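PDB 4Z8T: AvrRxo1-ORF2 from Xanthomonas oryzae pv. oryzicola, which binds the type III effector AvrRxo1-ORF1, which carries a polynucleotide kinase domain, and probably serves as its chaperone. Local coordinates for residues B[38-52]-B[74-88]. Numbering follows the deposited sequence.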
ATOM      1  N   VAL B  38     -17.343  16.349   6.301  1.00 34.64           N
ATOM      2  CA  VAL B  38     -17.272  17.355   5.243  1.00 36.36           C
ATOM      3  C   VAL B  38     -18.652  17.726   4.689  1.00 37.18           C
ATOM      4  O   VAL B  38     -18.766  18.591   3.819  1.00 40.77           O
ATOM      5  CB  VAL B  38     -16.314  16.936   4.097  1.00 39.76           C
ATOM      6  CG1 VAL B  38     -15.005  16.432   4.662  1.00 38.57           C
ATOM      7  CG2 VAL B  38     -16.943  15.860   3.227  1.00 35.90           C
ATOM      8  N   GLY B  39     -19.692  17.070   5.193  1.00 34.18           N
ATOM      9  CA  GLY B  39     -21.053  17.398   4.804  1.00 35.43           C
ATOM     10  C   GLY B  39     -21.523  16.766   3.507  1.00 41.13           C
ATOM     11  O   GLY B  39     -22.446  17.266   2.862  1.00 38.70           O
ATOM     12  N   LYS B  40     -20.893  15.657   3.124  1.00 34.41           N
ATOM     13  CA  LYS B  40     -21.268  14.938   1.910  1.00 36.74           C
ATOM     14  C   LYS B  40     -22.718  14.466   2.011  1.00 33.56           C
ATOM     15  O   LYS B  40     -23.151  14.005   3.067  1.00 35.28           O
ATOM     16  CB  LYS B  40     -20.317  13.749   1.717  1.00 33.17           C
ATOM     17  CG  LYS B  40     -20.614  12.827   0.535  1.00 34.59           C
ATOM     18  CD  LYS B  40     -19.380  11.968   0.259  1.00 33.03           C
ATOM     19  CE  LYS B  40     -19.654  10.893  -0.770  1.00 31.99           C
ATOM     20  NZ  LYS B  40     -18.470  10.728  -1.658  1.00 32.93           N
ATOM     21  N   GLU B  41     -23.475  14.604   0.924  1.00 37.88           N
ATOM     22  CA  GLU B  41     -24.878  14.197   0.908  1.00 38.18           C
ATOM     23  C   GLU B  41     -25.041  12.726   1.285  1.00 39.72           C
ATOM     24  O   GLU B  41     -24.291  11.863   0.818  1.00 37.92           O
ATOM     25  CB  GLU B  41     -25.504  14.476  -0.466  1.00 39.22           C
ATOM     26  CG  GLU B  41     -26.968  14.087  -0.589  1.00 42.07           C
ATOM     27  CD  GLU B  41     -27.555  14.449  -1.943  1.00 44.36           C
ATOM     28  OE1 GLU B  41     -26.861  15.118  -2.741  1.00 45.75           O
ATOM     29  OE2 GLU B  41     -28.716  14.068  -2.207  1.00 50.24           O
ATOM     30  N   ARG B  42     -26.004  12.448   2.154  1.00 34.23           N
ATOM     31  CA  ARG B  42     -26.271  11.087   2.599  1.00 37.10           C
ATOM     32  C   ARG B  42     -26.685  10.199   1.429  1.00 41.26           C
ATOM     33  O   ARG B  42     -27.510  10.602   0.608  1.00 39.57           O
ATOM     34  CB  ARG B  42     -27.387  11.090   3.635  1.00 40.93           C
ATOM     35  CG  ARG B  42     -27.692   9.721   4.184  1.00 43.90           C
ATOM     36  CD  ARG B  42     -27.118   9.563   5.575  1.00 50.94           C
ATOM     37  NE  ARG B  42     -27.705  10.534   6.496  1.00 54.45           N
ATOM     38  CZ  ARG B  42     -27.632  10.450   7.820  1.00 57.02           C
ATOM     39  NH1 ARG B  42     -26.998   9.434   8.394  1.00 56.40           N
ATOM     40  NH2 ARG B  42     -28.200  11.384   8.574  1.00 56.38           N
ATOM     41  N   PHE B  43     -26.128   8.991   1.352  1.00 36.41           N
ATOM     42  CA  PHE B  43     -26.449   8.125   0.222  1.00 36.86           C
ATOM     43  C   PHE B  43     -27.894   7.640   0.247  1.00 40.64           C
ATOM     44  O   PHE B  43     -28.357   7.057   1.235  1.00 40.90           O
ATOM     45  CB  PHE B  43     -25.498   6.935   0.104  1.00 36.46           C
ATOM     46  CG  PHE B  43     -25.736   6.114  -1.133  1.00 36.67           C
ATOM     47  CD1 PHE B  43     -25.290   6.560  -2.370  1.00 34.20           C
ATOM     48  CD2 PHE B  43     -26.436   4.920  -1.068  1.00 38.63           C
ATOM     49  CE1 PHE B  43     -25.526   5.821  -3.516  1.00 36.71           C
ATOM     50  CE2 PHE B  43     -26.670   4.176  -2.211  1.00 38.40           C
ATOM     51  CZ  PHE B  43     -26.215   4.628  -3.432  1.00 35.48           C
ATOM     52  N   ASP B  44     -28.575   7.868  -0.875  1.00 42.30           N
ATOM     53  CA  ASP B  44     -29.997   7.598  -1.040  1.00 45.28           C
ATOM     54  C   ASP B  44     -30.168   6.889  -2.383  1.00 43.90           C
ATOM     55  O   ASP B  44     -30.203   7.541  -3.424  1.00 45.48           O
ATOM     56  CB  ASP B  44     -30.752   8.937  -1.032  1.00 46.94           C
ATOM     57  CG  ASP B  44     -32.261   8.788  -1.184  1.00 53.58           C
ATOM     58  OD1 ASP B  44     -32.731   8.040  -2.071  1.00 54.27           O
ATOM     59  OD2 ASP B  44     -32.986   9.464  -0.424  1.00 51.03           O
ATOM     60  N   LEU B  45     -30.267   5.561  -2.355  1.00 42.38           N
ATOM     61  CA  LEU B  45     -30.344   4.766  -3.587  1.00 47.33           C
ATOM     62  C   LEU B  45     -31.550   5.143  -4.446  1.00 50.77           C
ATOM     63  O   LEU B  45     -31.445   5.254  -5.669  1.00 51.88           O
ATOM     64  CB  LEU B  45     -30.368   3.265  -3.270  1.00 46.36           C
ATOM     65  CG  LEU B  45     -30.495   2.343  -4.488  1.00 48.06           C
ATOM     66  CD1 LEU B  45     -29.299   2.515  -5.423  1.00 49.90           C
ATOM     67  CD2 LEU B  45     -30.666   0.880  -4.084  1.00 48.11           C
ATOM     68  N   GLU B  46     -32.691   5.351  -3.796  1.00 52.56           N
ATOM     69  CA  GLU B  46     -33.919   5.685  -4.505  1.00 52.08           C
ATOM     70  C   GLU B  46     -33.833   7.034  -5.218  1.00 51.89           C
ATOM     71  O   GLU B  46     -34.265   7.156  -6.365  1.00 54.73           O
ATOM     72  CB  GLU B  46     -35.114   5.635  -3.552  1.00 58.04           C
ATOM     73  CG  GLU B  46     -35.293   4.279  -2.882  1.00 57.64           C
ATOM     74  CD  GLU B  46     -36.518   4.216  -1.990  1.00 64.44           C
ATOM     75  OE1 GLU B  46     -37.209   5.250  -1.846  1.00 63.70           O
ATOM     76  OE2 GLU B  46     -36.788   3.130  -1.431  1.00 66.03           O
ATOM     77  N   GLU B  47     -33.275   8.041  -4.551  1.00 48.69           N
ATOM     78  CA  GLU B  47     -33.059   9.326  -5.209  1.00 51.12           C
ATOM     79  C   GLU B  47     -32.060   9.150  -6.340  1.00 52.00           C
ATOM     80  O   GLU B  47     -32.188   9.780  -7.394  1.00 51.35           O
ATOM     81  CB  GLU B  47     -32.542  10.392  -4.239  1.00 51.75           C
ATOM     82  CG  GLU B  47     -32.294  11.742  -4.917  1.00 53.72           C
ATOM     83  CD  GLU B  47     -31.402  12.672  -4.109  1.00 53.74           C
ATOM     84  OE1 GLU B  47     -31.229  12.435  -2.893  1.00 54.91           O
ATOM     85  OE2 GLU B  47     -30.871  13.646  -4.694  1.00 54.42           O
ATOM     86  N   LEU B  48     -31.061   8.300  -6.109  1.00 50.02           N
ATOM     87  CA  LEU B  48     -30.086   7.976  -7.143  1.00 50.50           C
ATOM     88  C   LEU B  48     -30.801   7.373  -8.346  1.00 49.64           C
ATOM     89  O   LEU B  48     -30.604   7.817  -9.477  1.00 50.80           O
ATOM     90  CB  LEU B  48     -29.021   7.004  -6.618  1.00 47.72           C
ATOM     91  CG  LEU B  48     -27.901   6.679  -7.615  1.00 48.24           C
ATOM     92  CD1 LEU B  48     -27.190   7.947  -8.047  1.00 42.56           C
ATOM     93  CD2 LEU B  48     -26.911   5.688  -7.031  1.00 44.32           C
ATOM     94  N   GLU B  49     -31.652   6.382  -8.090  1.00 49.73           N
ATOM     95  CA  GLU B  49     -32.353   5.660  -9.154  1.00 52.15           C
ATOM     96  C   GLU B  49     -33.359   6.510  -9.935  1.00 54.28           C
ATOM     97  O   GLU B  49     -33.971   6.031 -10.890  1.00 55.98           O
ATOM     98  CB  GLU B  49     -33.019   4.398  -8.589  1.00 54.11           C
ATOM     99  CG  GLU B  49     -32.029   3.267  -8.332  1.00 52.22           C
ATOM    100  CD  GLU B  49     -32.611   2.129  -7.516  1.00 56.30           C
ATOM    101  OE1 GLU B  49     -33.702   2.303  -6.935  1.00 57.00           O
ATOM    102  OE2 GLU B  49     -31.967   1.058  -7.448  1.00 58.00           O
ATOM    103  N   LYS B  50     -33.522   7.767  -9.534  1.00 53.38           N
ATOM    104  CA  LYS B  50     -34.365   8.704 -10.270  1.00 54.68           C
ATOM    105  C   LYS B  50     -33.609   9.346 -11.421  1.00 56.15           C
ATOM    106  O   LYS B  50     -34.181   9.628 -12.474  1.00 58.79           O
ATOM    107  CB  LYS B  50     -34.864   9.817  -9.348  1.00 55.18           C
ATOM    108  CG  LYS B  50     -36.145   9.500  -8.612  1.00 55.02           C
ATOM    109  CD  LYS B  50     -36.944  10.771  -8.337  1.00 57.95           C
ATOM    110  CE  LYS B  50     -37.072  11.024  -6.849  1.00 54.16           C
ATOM    111  NZ  LYS B  50     -37.043   9.738  -6.099  1.00 54.30           N
ATOM    112  N   ILE B  51     -32.319   9.574 -11.205  1.00 53.33           N
ATOM    113  CA  ILE B  51     -31.510  10.391 -12.102  1.00 53.33           C
ATOM    114  C   ILE B  51     -30.594   9.522 -12.981  1.00 53.27           C
ATOM    115  O   ILE B  51     -30.023   9.992 -13.970  1.00 53.66           O
ATOM    116  CB  ILE B  51     -30.735  11.460 -11.280  1.00 53.59           C
ATOM    117  CG1 ILE B  51     -31.724  12.452 -10.651  1.00 55.71           C
ATOM    118  CG2 ILE B  51     -29.712  12.204 -12.120  1.00 53.07           C
ATOM    119  CD1 ILE B  51     -31.504  13.911 -11.067  1.00 55.22           C
ATOM    120  N   CYS B  52     -30.488   8.240 -12.643  1.00 53.79           N
ATOM    121  CA  CYS B  52     -29.744   7.303 -13.482  1.00 53.61           C
ATOM    122  C   CYS B  52     -30.169   5.857 -13.268  1.00 53.83           C
ATOM    123  O   CYS B  52     -30.876   5.532 -12.311  1.00 55.27           O
ATOM    124  CB  CYS B  52     -28.235   7.434 -13.252  1.00 50.97           C
ATOM    125  SG  CYS B  52     -27.702   6.991 -11.583  1.00 49.92           S
ATOM    126  N   TYR B  74     -19.931   5.191  -3.903  1.00 22.86           N
ATOM    127  CA  TYR B  74     -20.142   6.595  -3.599  1.00 24.08           C
ATOM    128  C   TYR B  74     -19.191   7.080  -2.503  1.00 21.51           C
ATOM    129  O   TYR B  74     -18.529   8.109  -2.647  1.00 22.58           O
ATOM    130  CB  TYR B  74     -21.599   6.768  -3.161  1.00 23.02           C
ATOM    131  CG  TYR B  74     -22.018   8.167  -2.755  1.00 27.97           C
ATOM    132  CD1 TYR B  74     -22.028   9.207  -3.670  1.00 26.61           C
ATOM    133  CD2 TYR B  74     -22.435   8.430  -1.458  1.00 29.97           C
ATOM    134  CE1 TYR B  74     -22.434  10.479  -3.301  1.00 32.80           C
ATOM    135  CE2 TYR B  74     -22.843   9.693  -1.082  1.00 31.42           C
ATOM    136  CZ  TYR B  74     -22.838  10.711  -2.005  1.00 34.19           C
ATOM    137  OH  TYR B  74     -23.240  11.971  -1.635  1.00 37.11           O
ATOM    138  N   TYR B  75     -19.112   6.316  -1.422  1.00 25.13           N
ATOM    139  CA  TYR B  75     -18.340   6.741  -0.260  1.00 23.15           C
ATOM    140  C   TYR B  75     -16.855   6.427  -0.359  1.00 21.95           C
ATOM    141  O   TYR B  75     -16.033   7.245   0.033  1.00 21.40           O
ATOM    142  CB  TYR B  75     -18.892   6.118   1.016  1.00 23.23           C
ATOM    143  CG  TYR B  75     -20.160   6.792   1.497  1.00 23.48           C
ATOM    144  CD1 TYR B  75     -20.165   8.145   1.809  1.00 28.64           C
ATOM    145  CD2 TYR B  75     -21.336   6.075   1.640  1.00 30.65           C
ATOM    146  CE1 TYR B  75     -21.323   8.770   2.253  1.00 29.76           C
ATOM    147  CE2 TYR B  75     -22.504   6.692   2.086  1.00 30.14           C
ATOM    148  CZ  TYR B  75     -22.480   8.039   2.387  1.00 30.58           C
ATOM    149  OH  TYR B  75     -23.622   8.673   2.825  1.00 33.17           O
ATOM    150  N   VAL B  76     -16.522   5.241  -0.862  1.00 19.98           N
ATOM    151  CA  VAL B  76     -15.131   4.782  -0.839  1.00 20.71           C
ATOM    152  C   VAL B  76     -14.356   5.212  -2.073  1.00 22.93           C
ATOM    153  O   VAL B  76     -13.215   5.666  -1.973  1.00 21.91           O
ATOM    154  CB  VAL B  76     -15.048   3.266  -0.676  1.00 21.08           C
ATOM    155  CG1 VAL B  76     -13.600   2.807  -0.668  1.00 21.76           C
ATOM    156  CG2 VAL B  76     -15.718   2.850   0.611  1.00 23.66           C
ATOM    157  N   GLU B  77     -14.973   5.091  -3.242  1.00 18.97           N
ATOM    158  CA  GLU B  77     -14.253   5.387  -4.479  1.00 20.43           C
ATOM    159  C   GLU B  77     -14.299   6.843  -4.901  1.00 24.22           C
ATOM    160  O   GLU B  77     -13.414   7.307  -5.612  1.00 23.03           O
ATOM    161  CB  GLU B  77     -14.780   4.524  -5.616  1.00 20.37           C
ATOM    162  CG  GLU B  77     -14.479   3.064  -5.487  1.00 20.81           C
ATOM    163  CD  GLU B  77     -14.949   2.312  -6.711  1.00 22.63           C
ATOM    164  OE1 GLU B  77     -15.762   1.372  -6.565  1.00 23.27           O
ATOM    165  OE2 GLU B  77     -14.514   2.680  -7.830  1.00 22.70           O
ATOM    166  N   TYR B  78     -15.332   7.569  -4.480  1.00 23.83           N
ATOM    167  CA  TYR B  78     -15.463   8.968  -4.887  1.00 27.59           C
ATOM    168  C   TYR B  78     -15.663   9.878  -3.684  1.00 30.73           C
ATOM    169  O   TYR B  78     -16.720  10.511  -3.541  1.00 30.24           O
ATOM    170  CB  TYR B  78     -16.590   9.128  -5.923  1.00 26.49           C
ATOM    171  CG  TYR B  78     -16.309   8.331  -7.182  1.00 25.17           C
ATOM    172  CD1 TYR B  78     -15.591   8.884  -8.233  1.00 30.24           C
ATOM    173  CD2 TYR B  78     -16.726   7.011  -7.295  1.00 25.40           C
ATOM    174  CE1 TYR B  78     -15.311   8.154  -9.370  1.00 28.25           C
ATOM    175  CE2 TYR B  78     -16.450   6.267  -8.431  1.00 24.07           C
ATOM    176  CZ  TYR B  78     -15.741   6.850  -9.464  1.00 27.29           C
ATOM    177  OH  TYR B  78     -15.458   6.118 -10.589  1.00 26.62           O
ATOM    178  N   PRO B  79     -14.642   9.940  -2.807  1.00 30.38           N
ATOM    179  CA  PRO B  79     -14.769  10.684  -1.551  1.00 31.68           C
ATOM    180  C   PRO B  79     -14.945  12.184  -1.755  1.00 36.05           C
ATOM    181  O   PRO B  79     -15.532  12.828  -0.886  1.00 37.97           O
ATOM    182  CB  PRO B  79     -13.440  10.397  -0.836  1.00 32.36           C
ATOM    183  CG  PRO B  79     -12.477  10.086  -1.923  1.00 33.21           C
ATOM    184  CD  PRO B  79     -13.290   9.365  -2.968  1.00 31.03           C
ATOM    185  N   ASN B  80     -14.450  12.725  -2.865  1.00 36.76           N
ATOM    186  CA  ASN B  80     -14.550  14.162  -3.123  1.00 39.06           C
ATOM    187  C   ASN B  80     -15.855  14.567  -3.813  1.00 40.20           C
ATOM    188  O   ASN B  80     -16.121  15.756  -4.007  1.00 40.83           O
ATOM    189  CB  ASN B  80     -13.346  14.655  -3.927  1.00 40.34           C
ATOM    190  CG  ASN B  80     -12.025  14.415  -3.210  1.00 41.75           C
ATOM    191  OD1 ASN B  80     -11.949  14.454  -1.979  1.00 43.69           O
ATOM    192  ND2 ASN B  80     -10.976  14.154  -3.983  1.00 45.61           N
ATOM    193  N   VAL B  81     -16.654  13.573  -4.194  1.00 38.84           N
ATOM    194  CA  VAL B  81     -17.989  13.810  -4.738  1.00 39.45           C
ATOM    195  C   VAL B  81     -18.956  14.067  -3.585  1.00 39.23           C
ATOM    196  O   VAL B  81     -19.099  13.233  -2.693  1.00 37.83           O
ATOM    197  CB  VAL B  81     -18.467  12.603  -5.573  1.00 37.43           C
ATOM    198  CG1 VAL B  81     -19.944  12.729  -5.920  1.00 38.20           C
ATOM    199  CG2 VAL B  81     -17.620  12.469  -6.832  1.00 35.50           C
HETATM  200  N   MSE B  82     -19.619  15.223  -3.602  1.00 41.42           N
HETATM  201  CA  MSE B  82     -20.415  15.658  -2.453  1.00 42.48           C
HETATM  202  C   MSE B  82     -21.909  15.348  -2.567  1.00 41.62           C
HETATM  203  O   MSE B  82     -22.621  15.285  -1.556  1.00 41.32           O
HETATM  204  CB  MSE B  82     -20.215  17.158  -2.221  1.00 44.66           C
HETATM  205  CG  MSE B  82     -18.799  17.546  -1.850  1.00 43.33           C
HETATM  206 SE   MSE B  82     -18.314  16.875  -0.094  1.00 51.32          SE
HETATM  207  CE  MSE B  82     -16.907  15.643  -0.637  1.00 40.10           C
ATOM    208  N   THR B  83     -22.375  15.140  -3.797  1.00 42.63           N
ATOM    209  CA  THR B  83     -23.805  15.017  -4.068  1.00 41.59           C
ATOM    210  C   THR B  83     -24.156  13.810  -4.937  1.00 42.59           C
ATOM    211  O   THR B  83     -23.337  13.354  -5.736  1.00 41.20           O
ATOM    212  CB  THR B  83     -24.328  16.291  -4.755  1.00 45.30           C
ATOM    213  OG1 THR B  83     -23.537  16.567  -5.918  1.00 46.04           O
ATOM    214  CG2 THR B  83     -24.236  17.474  -3.807  1.00 46.13           C
ATOM    215  N   LEU B  84     -25.380  13.309  -4.781  1.00 41.82           N
ATOM    216  CA  LEU B  84     -25.864  12.183  -5.574  1.00 42.32           C
ATOM    217  C   LEU B  84     -26.093  12.576  -7.028  1.00 45.36           C
ATOM    218  O   LEU B  84     -26.088  11.722  -7.919  1.00 43.20           O
ATOM    219  CB  LEU B  84     -27.153  11.618  -4.980  1.00 44.85           C
ATOM    220  CG  LEU B  84     -27.050  10.926  -3.621  1.00 44.24           C
ATOM    221  CD1 LEU B  84     -28.424  10.523  -3.140  1.00 45.58           C
ATOM    222  CD2 LEU B  84     -26.168   9.704  -3.707  1.00 40.09           C
ATOM    223  N   LYS B  85     -26.293  13.869  -7.263  1.00 46.84           N
ATOM    224  CA  LYS B  85     -26.497  14.386  -8.611  1.00 46.23           C
ATOM    225  C   LYS B  85     -25.180  14.330  -9.369  1.00 46.67           C
ATOM    226  O   LYS B  85     -25.141  14.077 -10.575  1.00 47.17           O
ATOM    227  CB  LYS B  85     -27.013  15.825  -8.542  1.00 48.75           C
ATOM    228  CG  LYS B  85     -27.517  16.390  -9.860  1.00 51.55           C
ATOM    229  CD  LYS B  85     -26.485  17.288 -10.524  1.00 53.70           C
ATOM    230  CE  LYS B  85     -27.148  18.220 -11.529  1.00 56.95           C
ATOM    231  NZ  LYS B  85     -28.190  19.063 -10.874  1.00 60.73           N
ATOM    232  N   GLU B  86     -24.101  14.567  -8.636  1.00 44.32           N
ATOM    233  CA  GLU B  86     -22.749  14.491  -9.165  1.00 44.61           C
ATOM    234  C   GLU B  86     -22.432  13.035  -9.478  1.00 40.61           C
ATOM    235  O   GLU B  86     -21.966  12.700 -10.570  1.00 41.18           O
ATOM    236  CB  GLU B  86     -21.797  15.000  -8.087  1.00 45.48           C
ATOM    237  CG  GLU B  86     -20.438  15.490  -8.542  1.00 47.80           C
ATOM    238  CD  GLU B  86     -19.755  16.304  -7.453  1.00 49.17           C
ATOM    239  OE1 GLU B  86     -20.328  16.415  -6.344  1.00 48.25           O
ATOM    240  OE2 GLU B  86     -18.658  16.843  -7.700  1.00 56.53           O
ATOM    241  N   PHE B  87     -22.698  12.181  -8.495  1.00 36.55           N
ATOM    242  CA  PHE B  87     -22.433  10.753  -8.590  1.00 37.43           C
ATOM    243  C   PHE B  87     -23.202  10.144  -9.752  1.00 37.98           C
ATOM    244  O   PHE B  87     -22.718   9.227 -10.411  1.00 36.03           O
ATOM    245  CB  PHE B  87     -22.816  10.067  -7.277  1.00 35.52           C
ATOM    246  CG  PHE B  87     -22.428   8.617  -7.207  1.00 29.60           C
ATOM    247  CD1 PHE B  87     -21.106   8.230  -7.352  1.00 31.97           C
ATOM    248  CD2 PHE B  87     -23.380   7.645  -6.974  1.00 29.50           C
ATOM    249  CE1 PHE B  87     -20.753   6.901  -7.279  1.00 25.63           C
ATOM    250  CE2 PHE B  87     -23.035   6.314  -6.897  1.00 32.44           C
ATOM    251  CZ  PHE B  87     -21.714   5.939  -7.049  1.00 26.16           C
ATOM    252  N   ALA B  88     -24.401  10.663 -10.001  1.00 36.83           N
ATOM    253  CA  ALA B  88     -25.211  10.229 -11.137  1.00 39.33           C
ATOM    254  C   ALA B  88     -24.456  10.296 -12.463  1.00 37.33           C
ATOM    255  O   ALA B  88     -24.529   9.370 -13.273  1.00 40.44           O
ATOM    256  CB  ALA B  88     -26.475  11.057 -11.217  1.00 43.45           C
TER
HETATM  257  O   HOH W   1     -23.064  18.078   0.014  1.00 44.66           O
HETATM  258  O   HOH W   2     -16.859   9.647   0.701  1.00 28.36           O
HETATM  259  O   HOH W   3     -22.775  11.294   4.050  1.00 36.95           O
HETATM  260  O   HOH W   4     -27.456  16.028  -5.395  1.00 46.60           O
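Lys40 reaches across Tyr74 to carbonyls of the last turn of helix 63-77 and of the turn that follows it, fastening the linker after the long helix 6-38 of this all-helical fold. Helix 6-38 closes with a Schellman motif at Gly39, and the linker then runs extended past the turn between helices 63-77 and 84-94. The tightly packed part joins this polar end to the apolar cluster of Phe43, Tyr74 and Leu84. With CG anti to the backbone N (chi1 176°), the Lys40 chain stretches inward until CE lies over one face of Tyr74, a CH-pi contact at 3.5 Å from CE to the ring centroid. NZ stands above the same face in a cation-pi contact and donates to Tyr74 O and Val81 O, each 2.8 Å away. The Val81 carbonyl is met in its plane, that of Tyr74 from above. Water 2 takes a further bond from NZ, so the buried ammonium is well satisfied and its positive charge probably stabilised.

The flanking backbone is pinned as well: Glu41 N donates to Met82 O (2.7 Å), and Tyr74 OH donates to Glu41 O at the ring's edge. Tyr75 OH accepts from Phe43 N at 2.9 Å. Leu84 CD2 lies over the Tyr74 face opposite Lys40 and meets Phe43 CD1 at 3.5 Å, while the Phe43 and Tyr74 rings meet obliquely.

Segments 45-51 and 84-88 approach to 9.4 Å between axes, crossing at -47°, with Leu48 CD2 at the Phe87 ring edge. Packing thins only at the outer end, where exposed Ile51 touches Ala88, and along the solvent-facing rim. There Glu41 extends its carboxylate over the start of helix 84-94: OE1 accepts from Leu84 N at 3.1 Å, from above the carboxylate plane, and also from water 4, itself bonded to Lys85 N.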